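Local coordinates for protein N-acyl-D-glutamate deacylase (Bordetella bronchiseptica, PDB 3GIP) that catalyses the hydrolysis of N-acyl-D-glutamate to D-glutamate and a carboxylate, as a zinc-containing member of the amidohydrolase superfamily, at residues A[64-69]-A[363-368]; A[68-73]-A[90-95]; A[95-100]-A[112-117]; A[130-135]-A[473-478]; A[141-146]-A[180-185]. One frame throughout, in Å; residues are numbered along the deposited sequence.

How the contacts relate
Contacts 1, 2, 3 and 5 cluster around the ends of the barrel strands of this amidohydrolase. The centres of contacts 1 and 2 are about 7 Å apart, and they share H68 and D69. Contacts 2 and 3, with centres about 8 Å apart, share C95, a zinc ligand. Contact 5 pairs strands 139-145 and 183-187, and the first of these also pairs with strand 87-92 of contact 2. Contact 4, its centre about 18 Å from that of contact 1, lies where the chain end meets helix 124-133. Contacts 2, 3 and 5 follow in series along the chain. Contact 1 joins the first barrel loop to one almost 300 residues later, which brings distant residues to one site.

Contact 1: residues A[64-69]-A[363-368]; sequences DVHGHD and GSDGLP
H66 and G363 bring their CA atoms to 4.2 Å, and the two loops then spread until the CA atoms of D69 and P368 are 6.9 Å apart. The loops follow barrel strands 57-64 and 360-362. D64 makes most of the polar links. Its CG stands anti to the backbone N (chi1 -174°), and both oxygens beyond it meet S364. OD1 of D64 accepts from N of S364 at 2.9 Å in a nearly straight bond. The same oxygen takes N of H66, closing an Asx turn. These two donors come from opposite faces of the carboxylate plane. OD2 of D64 receives OG of S364 at 2.6 Å on its syn side. One backbone bond joins N of D365 to O of H66 at 2.8 Å. The D365 side chain runs beside H66 and points the same way. Its OD1 sits at the edge of the H66 ring, 3.2 Å from CD2, with carboxylate and ring planes 74° apart. Farther on, CD2 of L367 lies 3.7 Å from CD2 of H68. A water joins N of H68 to O of G366. K82 makes salt bridges to OD2 of both D64 and D69, and would offset their buried charges. Both oxygens of D64 are gripped, which fixes its rotation. The bonds hold D365 beside H66 and H68, consistent with the HxH and aspartate positions of amidohydrolase active sites.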
# COMPACT_ATOMS: atom_id res chain seq x y z
N ASP A 64 -2.00 5.07 -2.80
CA ASP A 64 -1.12 4.16 -2.08
C ASP A 64 -1.70 2.76 -2.20
O ASP A 64 -2.62 2.40 -1.46
CB ASP A 64 -1.02 4.57 -0.62
CG ASP A 64 -0.00 3.76 0.16
OD1 ASP A 64 0.63 2.86 -0.43
OD2 ASP A 64 0.17 4.04 1.36
N VAL A 65 -1.16 1.97 -3.12
CA VAL A 65 -1.65 0.63 -3.35
C VAL A 65 -1.26 -0.40 -2.31
O VAL A 65 -1.75 -1.53 -2.34
CB VAL A 65 -1.23 0.12 -4.75
CG1 VAL A 65 -1.70 1.12 -5.82
CG2 VAL A 65 0.28 -0.07 -4.82
N HIS A 66 -0.37 -0.04 -1.38
CA HIS A 66 0.02 -1.00 -0.36
C HIS A 66 -0.05 -0.45 1.06
O HIS A 66 0.97 -0.15 1.69
CB HIS A 66 1.43 -1.54 -0.60
CG HIS A 66 1.69 -2.84 0.10
ND1 HIS A 66 1.54 -4.06 -0.52
CD2 HIS A 66 1.99 -3.11 1.39
CE1 HIS A 66 1.74 -5.02 0.36
NE2 HIS A 66 2.01 -4.48 1.53
N GLY A 67 -1.27 -0.33 1.56
CA GLY A 67 -1.45 0.17 2.91
C GLY A 67 -1.86 -0.93 3.87
O GLY A 67 -2.33 -1.99 3.45
N HIS A 68 -1.63 -0.69 5.15
CA HIS A 68 -2.01 -1.61 6.22
C HIS A 68 -2.81 -0.79 7.22
O HIS A 68 -2.86 -1.11 8.40
CB HIS A 68 -0.78 -2.20 6.92
CG HIS A 68 -0.10 -3.28 6.15
ND1 HIS A 68 -0.73 -4.46 5.80
CD2 HIS A 68 1.17 -3.38 5.67
CE1 HIS A 68 0.12 -5.23 5.14
NE2 HIS A 68 1.28 -4.60 5.06
N ASP A 69 -3.43 0.27 6.72
CA ASP A 69 -4.19 1.20 7.56
C ASP A 69 -5.63 0.75 7.82
O ASP A 69 -6.46 1.55 8.25
CB ASP A 69 -4.19 2.57 6.89
CG ASP A 69 -2.84 2.92 6.29
OD1 ASP A 69 -1.99 3.47 7.01
OD2 ASP A 69 -2.64 2.61 5.10
N GLY A 363 3.85 1.70 -3.33
CA GLY A 363 3.11 1.23 -2.16
C GLY A 363 3.95 1.56 -0.95
O GLY A 363 5.08 1.09 -0.84
N SER A 364 3.42 2.35 -0.02
CA SER A 364 4.20 2.76 1.15
C SER A 364 4.47 1.66 2.17
O SER A 364 5.53 1.63 2.79
CB SER A 364 3.51 3.92 1.87
OG SER A 364 2.39 3.47 2.62
N ASP A 365 3.50 0.75 2.34
CA ASP A 365 3.63 -0.34 3.30
C ASP A 365 3.90 0.21 4.70
O ASP A 365 4.63 -0.39 5.49
CB ASP A 365 4.73 -1.31 2.87
CG ASP A 365 4.60 -2.67 3.53
OD1 ASP A 365 3.59 -2.92 4.21
OD2 ASP A 365 5.51 -3.51 3.36
N GLY A 366 3.32 1.37 4.99
CA GLY A 366 3.51 1.97 6.30
C GLY A 366 2.85 1.14 7.38
O GLY A 366 1.80 0.53 7.16
N LEU A 367 3.49 1.08 8.55
CA LEU A 367 2.95 0.34 9.68
C LEU A 367 2.70 1.39 10.76
O LEU A 367 3.53 1.62 11.63
CB LEU A 367 3.96 -0.72 10.15
CG LEU A 367 4.26 -1.79 9.10
CD1 LEU A 367 5.37 -2.71 9.57
CD2 LEU A 367 2.99 -2.59 8.81
N PRO A 368 1.53 2.05 10.70
CA PRO A 368 1.05 3.11 11.60
C PRO A 368 1.06 2.92 13.11
O PRO A 368 1.10 3.90 13.85
CB PRO A 368 -0.35 3.41 11.06
CG PRO A 368 -0.79 2.11 10.51
CD PRO A 368 0.45 1.63 9.79
O HOH W 1 0.06 1.69 5.58

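Contact 2: residues A[68-73]-A[90-95]; sequences HDDLMF and VVVGNC. With ZN (zinc ion), chain F.
One water bridges H68, D70 and N94 where the loop after strand 57-64 meets the end of strand 87-92. It lies 2.8 Å from ND1 of H68. It can donate to OD2 of D70 and accepts a weak bond from N of N94. D70 also takes a weak bond directly, from N of G93 to OD2 at 3.1 Å. The positive phi of G93 (82°) turns the chain here, right after the strand. The carboxylate of D70 runs past V92 in the opposite direction, with OD2 3.4 Å from CB of V92. The imidazole of H68 is met at its edge. O of N94 lies in the ring plane, 3.3 Å from CE1 of H68. SG of C95 is also at that edge, 3.6 Å from the same CE1. ND2 of N94 bonds to O of G67, which ties this turn back to the first loop. F73 packs on the strand's valines. Its CZ meets CG1 of V90 tip to tip at 3.9 Å, in the ring plane, and its CE2 lies 4.1 Å from CG1 of V92. N of D69 is buried here with no partner in the model. SG of C95 binds zinc at 2.2 Å, and H218 and H248 are further ligands. A metal site built on loops that follow barrel strands is typical of the amidohydrolase TIM barrel.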
# COMPACT_ATOMS: atom_id res chain seq x y z
N HIS A 68 -1.63 -0.69 5.15
CA HIS A 68 -2.01 -1.61 6.22
C HIS A 68 -2.81 -0.79 7.22
O HIS A 68 -2.86 -1.11 8.40
CB HIS A 68 -0.78 -2.20 6.92
CG HIS A 68 -0.10 -3.28 6.15
ND1 HIS A 68 -0.73 -4.46 5.80
CD2 HIS A 68 1.17 -3.38 5.67
CE1 HIS A 68 0.12 -5.23 5.14
NE2 HIS A 68 1.28 -4.60 5.06
N ASP A 69 -3.43 0.27 6.72
CA ASP A 69 -4.19 1.20 7.56
C ASP A 69 -5.63 0.75 7.82
O ASP A 69 -6.46 1.55 8.25
CB ASP A 69 -4.19 2.57 6.89
CG ASP A 69 -2.84 2.92 6.29
OD1 ASP A 69 -1.99 3.47 7.01
OD2 ASP A 69 -2.64 2.61 5.10
N ASP A 70 -5.90 -0.53 7.59
CA ASP A 70 -7.23 -1.10 7.76
C ASP A 70 -8.04 -0.58 8.95
O ASP A 70 -9.20 -0.17 8.79
CB ASP A 70 -7.13 -2.62 7.91
CG ASP A 70 -6.52 -3.29 6.70
OD1 ASP A 70 -7.23 -4.10 6.07
OD2 ASP A 70 -5.35 -2.99 6.39
N LEU A 71 -7.43 -0.60 10.12
CA LEU A 71 -8.12 -0.18 11.34
C LEU A 71 -7.83 1.24 11.81
O LEU A 71 -8.32 1.66 12.86
CB LEU A 71 -7.78 -1.14 12.47
CG LEU A 71 -7.81 -2.63 12.12
CD1 LEU A 71 -7.26 -3.43 13.29
CD2 LEU A 71 -9.22 -3.06 11.77
N MET A 72 -7.04 1.99 11.04
CA MET A 72 -6.69 3.35 11.44
C MET A 72 -7.79 4.37 11.25
O MET A 72 -7.76 5.44 11.86
CB MET A 72 -5.44 3.80 10.67
CG MET A 72 -4.22 2.95 10.96
SD MET A 72 -3.81 2.93 12.72
CE MET A 72 -4.48 1.36 13.20
N PHE A 73 -8.76 4.07 10.40
CA PHE A 73 -9.85 5.00 10.15
C PHE A 73 -10.70 5.17 11.41
O PHE A 73 -11.44 6.14 11.55
CB PHE A 73 -10.67 4.50 8.96
CG PHE A 73 -9.82 4.19 7.75
CD1 PHE A 73 -9.12 5.21 7.11
CD2 PHE A 73 -9.66 2.88 7.32
CE1 PHE A 73 -8.26 4.92 6.04
CE2 PHE A 73 -8.81 2.58 6.25
CZ PHE A 73 -8.10 3.60 5.62
N VAL A 90 -6.12 4.93 -0.50
CA VAL A 90 -5.26 3.86 -0.04
C VAL A 90 -5.96 2.52 -0.20
O VAL A 90 -7.17 2.41 -0.00
CB VAL A 90 -4.86 4.01 1.45
CG1 VAL A 90 -6.09 3.97 2.35
CG2 VAL A 90 -3.88 2.91 1.84
N VAL A 91 -5.19 1.51 -0.60
CA VAL A 91 -5.71 0.17 -0.75
C VAL A 91 -5.21 -0.58 0.48
O VAL A 91 -4.01 -0.76 0.66
CB VAL A 91 -5.18 -0.51 -2.03
CG1 VAL A 91 -5.75 -1.92 -2.15
CG2 VAL A 91 -5.55 0.31 -3.26
N VAL A 92 -6.14 -1.00 1.33
CA VAL A 92 -5.78 -1.71 2.56
C VAL A 92 -6.06 -3.21 2.44
O VAL A 92 -6.58 -3.67 1.41
CB VAL A 92 -6.56 -1.16 3.77
CG1 VAL A 92 -6.30 0.34 3.92
CG2 VAL A 92 -8.06 -1.42 3.61
N GLY A 93 -5.71 -3.96 3.48
CA GLY A 93 -5.95 -5.40 3.48
C GLY A 93 -4.89 -6.20 2.74
O GLY A 93 -5.19 -7.23 2.14
N ASN A 94 -3.65 -5.74 2.82
CA ASN A 94 -2.55 -6.39 2.12
C ASN A 94 -1.83 -7.48 2.91
O ASN A 94 -1.99 -7.61 4.12
CB ASN A 94 -1.54 -5.33 1.69
CG ASN A 94 -2.01 -4.54 0.50
OD1 ASN A 94 -1.99 -5.03 -0.62
ND2 ASN A 94 -2.45 -3.31 0.74
N CYS A 95 -1.04 -8.26 2.17
CA CYS A 95 -0.22 -9.33 2.73
C CYS A 95 -0.98 -10.40 3.49
O CYS A 95 -0.44 -11.00 4.42
CB CYS A 95 0.87 -8.73 3.61
SG CYS A 95 1.78 -7.40 2.77
ZN ZN F . 3.96 -7.78 2.95
O HOH W 2 -3.46 -4.84 5.63

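Contact 3: residues A[95-100]-A[112-117]; sequences CGVSAA and LALLGE. With ZN (zinc ion), chain F.
V97 and L115 form the heart of this contact, with L112 and L114 beside them. CB of V97 lies 4.0 Å from CD1 of L115. On another side, CG1 of V97 touches CD2 of L112 at 3.8 Å. CG2 of V97 lies 4.1 Å from CD2 of L115, with L114 a looser neighbour. L115 reaches past V97 to the next residue. Its CD1 is anti to CA (chi2 179°), and this extended branch comes within 3.3 Å of O of S98. CD2 of L115 lies 3.9 Å from O of V97.

The second shell sets these groups in place. N of L115 bonds to O of L112 at 3.0 Å, in the turn that ends the 3-10 segment. In the other loop, OG of S98 donates to O of A100 at 2.6 Å, from above the carbonyl plane. The same OG also bonds to N of G145, where strand 139-145 ends. N of G96 bonds to OG of S185 in the next strand. Helix 146-153 adds apolar cover through A147 on V97 and L151 on L112. L114 packs on L367 of a later loop. The side chain of L114 is about 4 Å from a bound acetate. C95, a zinc ligand, begins the first loop.

No hydrogen bond crosses between 95-100 and 112-117. The loop of C95 thus turns V97, and the carbonyl O of S98, to the leucines, while OG of S98 and N of G96 bond to G145 and S185 of the barrel strands. The zinc loop is covered by hydrophobic contact here.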
# COMPACT_ATOMS: atom_id res chain seq x y z
N CYS A 95 -1.04 -8.26 2.17
CA CYS A 95 -0.22 -9.33 2.73
C CYS A 95 -0.98 -10.40 3.49
O CYS A 95 -0.44 -11.00 4.42
CB CYS A 95 0.87 -8.73 3.61
SG CYS A 95 1.78 -7.40 2.77
N GLY A 96 -2.22 -10.63 3.10
CA GLY A 96 -3.02 -11.65 3.75
C GLY A 96 -3.81 -11.23 4.98
O GLY A 96 -4.62 -12.00 5.47
N VAL A 97 -3.58 -10.01 5.48
CA VAL A 97 -4.29 -9.56 6.67
C VAL A 97 -5.16 -8.34 6.40
O VAL A 97 -4.71 -7.34 5.83
CB VAL A 97 -3.31 -9.25 7.82
CG1 VAL A 97 -2.68 -10.55 8.31
CG2 VAL A 97 -2.23 -8.28 7.36
N SER A 98 -6.41 -8.42 6.83
CA SER A 98 -7.38 -7.35 6.60
C SER A 98 -8.29 -7.09 7.79
O SER A 98 -8.28 -7.84 8.77
CB SER A 98 -8.23 -7.71 5.39
OG SER A 98 -8.85 -8.98 5.57
N ALA A 99 -9.08 -6.03 7.69
CA ALA A 99 -10.01 -5.66 8.75
C ALA A 99 -11.08 -6.73 8.96
O ALA A 99 -11.59 -6.89 10.07
CB ALA A 99 -10.68 -4.33 8.41
N ALA A 100 -11.41 -7.45 7.90
CA ALA A 100 -12.43 -8.50 7.97
C ALA A 100 -12.13 -9.58 6.93
O ALA A 100 -11.41 -9.35 5.97
CB ALA A 100 -13.81 -7.88 7.70
N LEU A 112 -1.07 -10.41 12.09
CA LEU A 112 -2.22 -9.56 12.37
C LEU A 112 -1.77 -8.29 13.09
O LEU A 112 -2.48 -7.29 13.11
CB LEU A 112 -3.25 -10.30 13.22
CG LEU A 112 -4.08 -11.38 12.51
CD1 LEU A 112 -5.00 -12.07 13.51
CD2 LEU A 112 -4.90 -10.74 11.40
N ALA A 113 -0.58 -8.34 13.67
CA ALA A 113 -0.02 -7.19 14.38
C ALA A 113 0.26 -6.05 13.40
O ALA A 113 0.46 -4.90 13.80
CB ALA A 113 1.26 -7.59 15.10
N LEU A 114 0.30 -6.37 12.11
CA LEU A 114 0.55 -5.36 11.10
C LEU A 114 -0.67 -4.44 10.99
O LEU A 114 -0.60 -3.39 10.34
CB LEU A 114 0.81 -6.01 9.74
CG LEU A 114 2.03 -6.94 9.61
CD1 LEU A 114 2.05 -7.55 8.21
CD2 LEU A 114 3.31 -6.16 9.87
N LEU A 115 -1.77 -4.82 11.63
CA LEU A 115 -3.02 -4.05 11.58
C LEU A 115 -3.32 -3.19 12.81
O LEU A 115 -3.74 -2.04 12.68
CB LEU A 115 -4.21 -4.99 11.35
CG LEU A 115 -4.21 -5.87 10.10
CD1 LEU A 115 -5.47 -6.73 10.11
CD2 LEU A 115 -4.16 -5.01 8.85
N GLY A 116 -3.15 -3.76 14.00
CA GLY A 116 -3.44 -3.01 15.21
C GLY A 116 -4.18 -3.83 16.25
O GLY A 116 -4.34 -5.04 16.09
N GLU A 117 -4.65 -3.18 17.31
CA GLU A 117 -5.36 -3.85 18.40
C GLU A 117 -6.88 -3.88 18.27
O GLU A 117 -7.54 -4.70 18.91
CB GLU A 117 -4.98 -3.22 19.74
CG GLU A 117 -3.52 -3.40 20.11
CD GLU A 117 -3.17 -4.83 20.48
OE1 GLU A 117 -1.97 -5.12 20.70
OE2 GLU A 117 -4.10 -5.67 20.57
ZN ZN F . 3.96 -7.78 2.95

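Contact 4: residues A[130-135]-A[473-478]; sequences ALDAQR and GQVLRA
OD1 of D132 is gripped by NH1 of R477 and by a water that donates to it. The bridge ties the C-terminal tail of the model to helix 124-133 of the TIM-barrel fold. It is a bidentate, end-on salt bridge. NH1 of R477 meets OD1 of D132 at 3.3 Å, while NH2 of R477 meets OD2 of D132 at a short 2.5 Å. Each oxygen uses its syn lone pair. Carboxylate and guanidinium planes are 24° apart, nearly coplanar, so both bonds run close to the plane of the arginine group. R477 is extended from CG to NE, and the two side chains meet tip to tip. CG1 of V475 sits over one face of the same guanidinium, offset toward the rim. The water on OD1 of D132 also accepts from N of V475, at 2.9 Å, which joins the tail backbone to the helix.

R135 follows the helix and bends back at chi2 (-57°). Its NE makes a weak bond to O of D132 in the last turn. Its CD lies 3.7 Å from O of G473. A second water accepts from NH1 of R135 and donates to O of G473 at 2.6 Å. R135 and R477 are exposed, whereas L131 and G473 are buried. F128 of the same helix touches both V475 and R477. Q474 and L476 bond through their backbones to V140 of strand 139-145. Beside the polar links, V475 crosses L131 at about a right angle. There CG2 of V475 lies 3.4 Å from CB of L131, tighter than usual carbon contact.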
# COMPACT_ATOMS: atom_id res chain seq x y z
N ALA A 130 -19.16 0.58 8.78
CA ALA A 130 -18.49 1.40 9.79
C ALA A 130 -17.84 2.60 9.13
O ALA A 130 -17.87 3.71 9.67
CB ALA A 130 -17.45 0.57 10.52
N LEU A 131 -17.24 2.38 7.96
CA LEU A 131 -16.59 3.45 7.23
C LEU A 131 -17.60 4.47 6.69
O LEU A 131 -17.34 5.67 6.70
CB LEU A 131 -15.76 2.88 6.07
CG LEU A 131 -14.52 2.08 6.48
CD1 LEU A 131 -13.86 1.48 5.24
CD2 LEU A 131 -13.55 2.99 7.22
N ASP A 132 -18.76 4.00 6.24
CA ASP A 132 -19.79 4.91 5.73
C ASP A 132 -20.29 5.83 6.85
O ASP A 132 -20.57 7.00 6.61
CB ASP A 132 -20.99 4.15 5.16
CG ASP A 132 -20.66 3.36 3.91
OD1 ASP A 132 -19.88 3.85 3.06
OD2 ASP A 132 -21.21 2.25 3.75
N ALA A 133 -20.39 5.28 8.05
CA ALA A 133 -20.86 6.02 9.22
C ALA A 133 -19.83 7.00 9.76
O ALA A 133 -20.18 8.06 10.28
CB ALA A 133 -21.27 5.04 10.32
N GLN A 134 -18.56 6.64 9.65
CA GLN A 134 -17.46 7.48 10.11
C GLN A 134 -16.51 7.59 8.92
O GLN A 134 -15.49 6.90 8.87
CB GLN A 134 -16.76 6.83 11.30
CG GLN A 134 -15.55 7.60 11.83
CD GLN A 134 -14.85 6.88 12.96
OE1 GLN A 134 -14.46 5.72 12.83
NE2 GLN A 134 -14.67 7.57 14.09
N ARG A 135 -16.87 8.44 7.97
CA ARG A 135 -16.10 8.64 6.75
C ARG A 135 -14.61 8.84 6.99
O ARG A 135 -14.20 9.61 7.86
CB ARG A 135 -16.66 9.81 5.95
CG ARG A 135 -18.07 9.58 5.42
CD ARG A 135 -18.15 8.33 4.55
NE ARG A 135 -19.50 8.07 4.06
CZ ARG A 135 -20.11 8.80 3.13
NH1 ARG A 135 -19.50 9.84 2.58
NH2 ARG A 135 -21.35 8.49 2.75
N GLY A 473 -13.42 11.37 2.55
CA GLY A 473 -13.10 10.08 1.96
C GLY A 473 -14.31 9.21 1.68
O GLY A 473 -15.34 9.30 2.36
N GLN A 474 -14.19 8.36 0.66
CA GLN A 474 -15.27 7.46 0.28
C GLN A 474 -14.79 6.02 0.27
O GLN A 474 -13.60 5.75 0.05
CB GLN A 474 -15.78 7.79 -1.13
CG GLN A 474 -16.57 9.08 -1.26
CD GLN A 474 -16.98 9.34 -2.69
OE1 GLN A 474 -17.37 8.42 -3.42
NE2 GLN A 474 -16.91 10.60 -3.11
N VAL A 475 -15.70 5.09 0.52
CA VAL A 475 -15.36 3.68 0.46
C VAL A 475 -15.47 3.37 -1.03
O VAL A 475 -16.54 3.56 -1.62
CB VAL A 475 -16.35 2.81 1.24
CG1 VAL A 475 -16.05 1.34 0.99
CG2 VAL A 475 -16.27 3.13 2.72
N LEU A 476 -14.39 2.91 -1.63
CA LEU A 476 -14.41 2.60 -3.05
C LEU A 476 -14.88 1.17 -3.29
O LEU A 476 -14.07 0.25 -3.44
CB LEU A 476 -13.02 2.82 -3.66
CG LEU A 476 -12.40 4.20 -3.36
CD1 LEU A 476 -11.10 4.34 -4.13
CD2 LEU A 476 -13.38 5.31 -3.74
N ARG A 477 -16.19 0.99 -3.32
CA ARG A 477 -16.78 -0.33 -3.54
C ARG A 477 -16.66 -0.74 -5.00
O ARG A 477 -17.15 -0.05 -5.89
CB ARG A 477 -18.26 -0.32 -3.14
CG ARG A 477 -18.53 -0.18 -1.65
CD ARG A 477 -20.02 -0.33 -1.38
NE ARG A 477 -20.34 -0.45 0.04
CZ ARG A 477 -20.36 0.55 0.91
NH1 ARG A 477 -20.06 1.79 0.52
NH2 ARG A 477 -20.68 0.32 2.18
N ALA A 478 -16.02 -1.88 -5.23
CA ALA A 478 -15.84 -2.40 -6.58
C ALA A 478 -17.15 -3.00 -7.07
O ALA A 478 -17.97 -3.40 -6.22
CB ALA A 478 -14.74 -3.46 -6.59
O HOH W 3 -18.34 5.58 1.74
O HOH W 4 -17.13 11.12 2.85

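Contact 5: residues A[141-146]-A[180-185]; sequences AALVGH and GAVGFS
V144 and F184 pair in parallel in the tight part of this contact, with CA atoms 4.6 Å apart. N of V144 bonds to O of G183 at 3.0 Å. N of S185 donates to O of V144, also at 3.0 Å. N of H146 then closes the pairing on O of S185 at 2.8 Å, just as the chain turns from strand into helix, with G145 as N-cap. CG1 of V144 sits between its backbone N and carbonyl carbon (chi1 55°) and presses on CB of F184 at 3.6 Å. CD2 of L143 lies 3.6 Å from CG2 of V182, and N of V182 reaches O of A142 at 2.9 Å. The looser part is at A141, whose CB stays 4.2 Å from CG1 of V182. There a water joins N of A142 to O of G180, where a Schellman motif ends helix 163-179. V144 and F184 face helix 163-179, whose L173 touches both. L143 and S185 face the other side of the sheet, toward T216 of strand 214-218. OG of S185 bonds to O of G93 and N of G96. Strand 139-145 lies between strands 87-92 and 183-187 in the parallel barrel.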
# COMPACT_ATOMS: atom_id res chain seq x y z
N ALA A 141 -10.04 1.61 -0.45
CA ALA A 141 -10.39 0.43 -1.24
C ALA A 141 -9.86 -0.70 -0.37
O ALA A 141 -8.83 -0.55 0.28
CB ALA A 141 -9.67 0.45 -2.58
N ALA A 142 -10.56 -1.83 -0.35
CA ALA A 142 -10.12 -2.93 0.51
C ALA A 142 -10.03 -4.30 -0.12
O ALA A 142 -10.88 -4.71 -0.91
CB ALA A 142 -11.02 -3.00 1.74
N LEU A 143 -8.97 -5.02 0.26
CA LEU A 143 -8.73 -6.38 -0.18
C LEU A 143 -9.07 -7.24 1.03
O LEU A 143 -8.99 -6.77 2.16
CB LEU A 143 -7.25 -6.59 -0.51
CG LEU A 143 -6.64 -5.83 -1.68
CD1 LEU A 143 -5.13 -5.66 -1.45
CD2 LEU A 143 -6.90 -6.57 -2.99
N VAL A 144 -9.48 -8.48 0.79
CA VAL A 144 -9.77 -9.39 1.90
C VAL A 144 -8.55 -10.27 2.04
O VAL A 144 -8.03 -10.80 1.05
CB VAL A 144 -11.03 -10.25 1.62
CG1 VAL A 144 -10.88 -11.00 0.32
CG2 VAL A 144 -11.23 -11.24 2.77
N GLY A 145 -8.07 -10.42 3.27
CA GLY A 145 -6.88 -11.22 3.50
C GLY A 145 -7.06 -12.72 3.55
O GLY A 145 -7.98 -13.23 4.20
N HIS A 146 -6.18 -13.44 2.86
CA HIS A 146 -6.21 -14.89 2.83
C HIS A 146 -6.01 -15.44 4.24
O HIS A 146 -6.57 -16.47 4.61
CB HIS A 146 -5.12 -15.41 1.88
CG HIS A 146 -4.84 -16.87 1.99
ND1 HIS A 146 -5.82 -17.83 1.83
CD2 HIS A 146 -3.69 -17.54 2.22
CE1 HIS A 146 -5.28 -19.03 1.96
NE2 HIS A 146 -3.98 -18.88 2.19
N GLY A 180 -17.94 -5.29 -2.34
CA GLY A 180 -17.14 -4.19 -2.86
C GLY A 180 -15.63 -4.32 -2.74
O GLY A 180 -14.91 -3.43 -3.18
N ALA A 181 -15.15 -5.41 -2.16
CA ALA A 181 -13.70 -5.61 -2.02
C ALA A 181 -13.10 -5.68 -3.42
O ALA A 181 -13.72 -6.19 -4.34
CB ALA A 181 -13.41 -6.89 -1.26
N VAL A 182 -11.88 -5.17 -3.56
CA VAL A 182 -11.21 -5.16 -4.86
C VAL A 182 -10.47 -6.45 -5.20
O VAL A 182 -9.94 -6.59 -6.30
CB VAL A 182 -10.23 -3.97 -4.98
CG1 VAL A 182 -11.00 -2.66 -4.99
CG2 VAL A 182 -9.24 -3.98 -3.82
N GLY A 183 -10.43 -7.39 -4.26
CA GLY A 183 -9.75 -8.65 -4.49
C GLY A 183 -9.31 -9.24 -3.18
O GLY A 183 -9.81 -8.86 -2.12
N PHE A 184 -8.38 -10.19 -3.23
CA PHE A 184 -7.87 -10.80 -2.01
C PHE A 184 -6.34 -10.73 -2.03
O PHE A 184 -5.73 -10.64 -3.10
CB PHE A 184 -8.36 -12.25 -1.87
CG PHE A 184 -7.66 -13.23 -2.78
CD1 PHE A 184 -6.69 -14.08 -2.27
CD2 PHE A 184 -8.00 -13.32 -4.13
CE1 PHE A 184 -6.06 -15.02 -3.09
CE2 PHE A 184 -7.37 -14.25 -4.96
CZ PHE A 184 -6.40 -15.10 -4.44
N SER A 185 -5.74 -10.76 -0.85
CA SER A 185 -4.29 -10.71 -0.77
C SER A 185 -3.78 -11.94 -0.05
O SER A 185 -4.50 -12.55 0.74
CB SER A 185 -3.85 -9.46 0.01
OG SER A 185 -4.20 -9.56 1.38
O HOH W 5 -12.86 -1.94 -2.01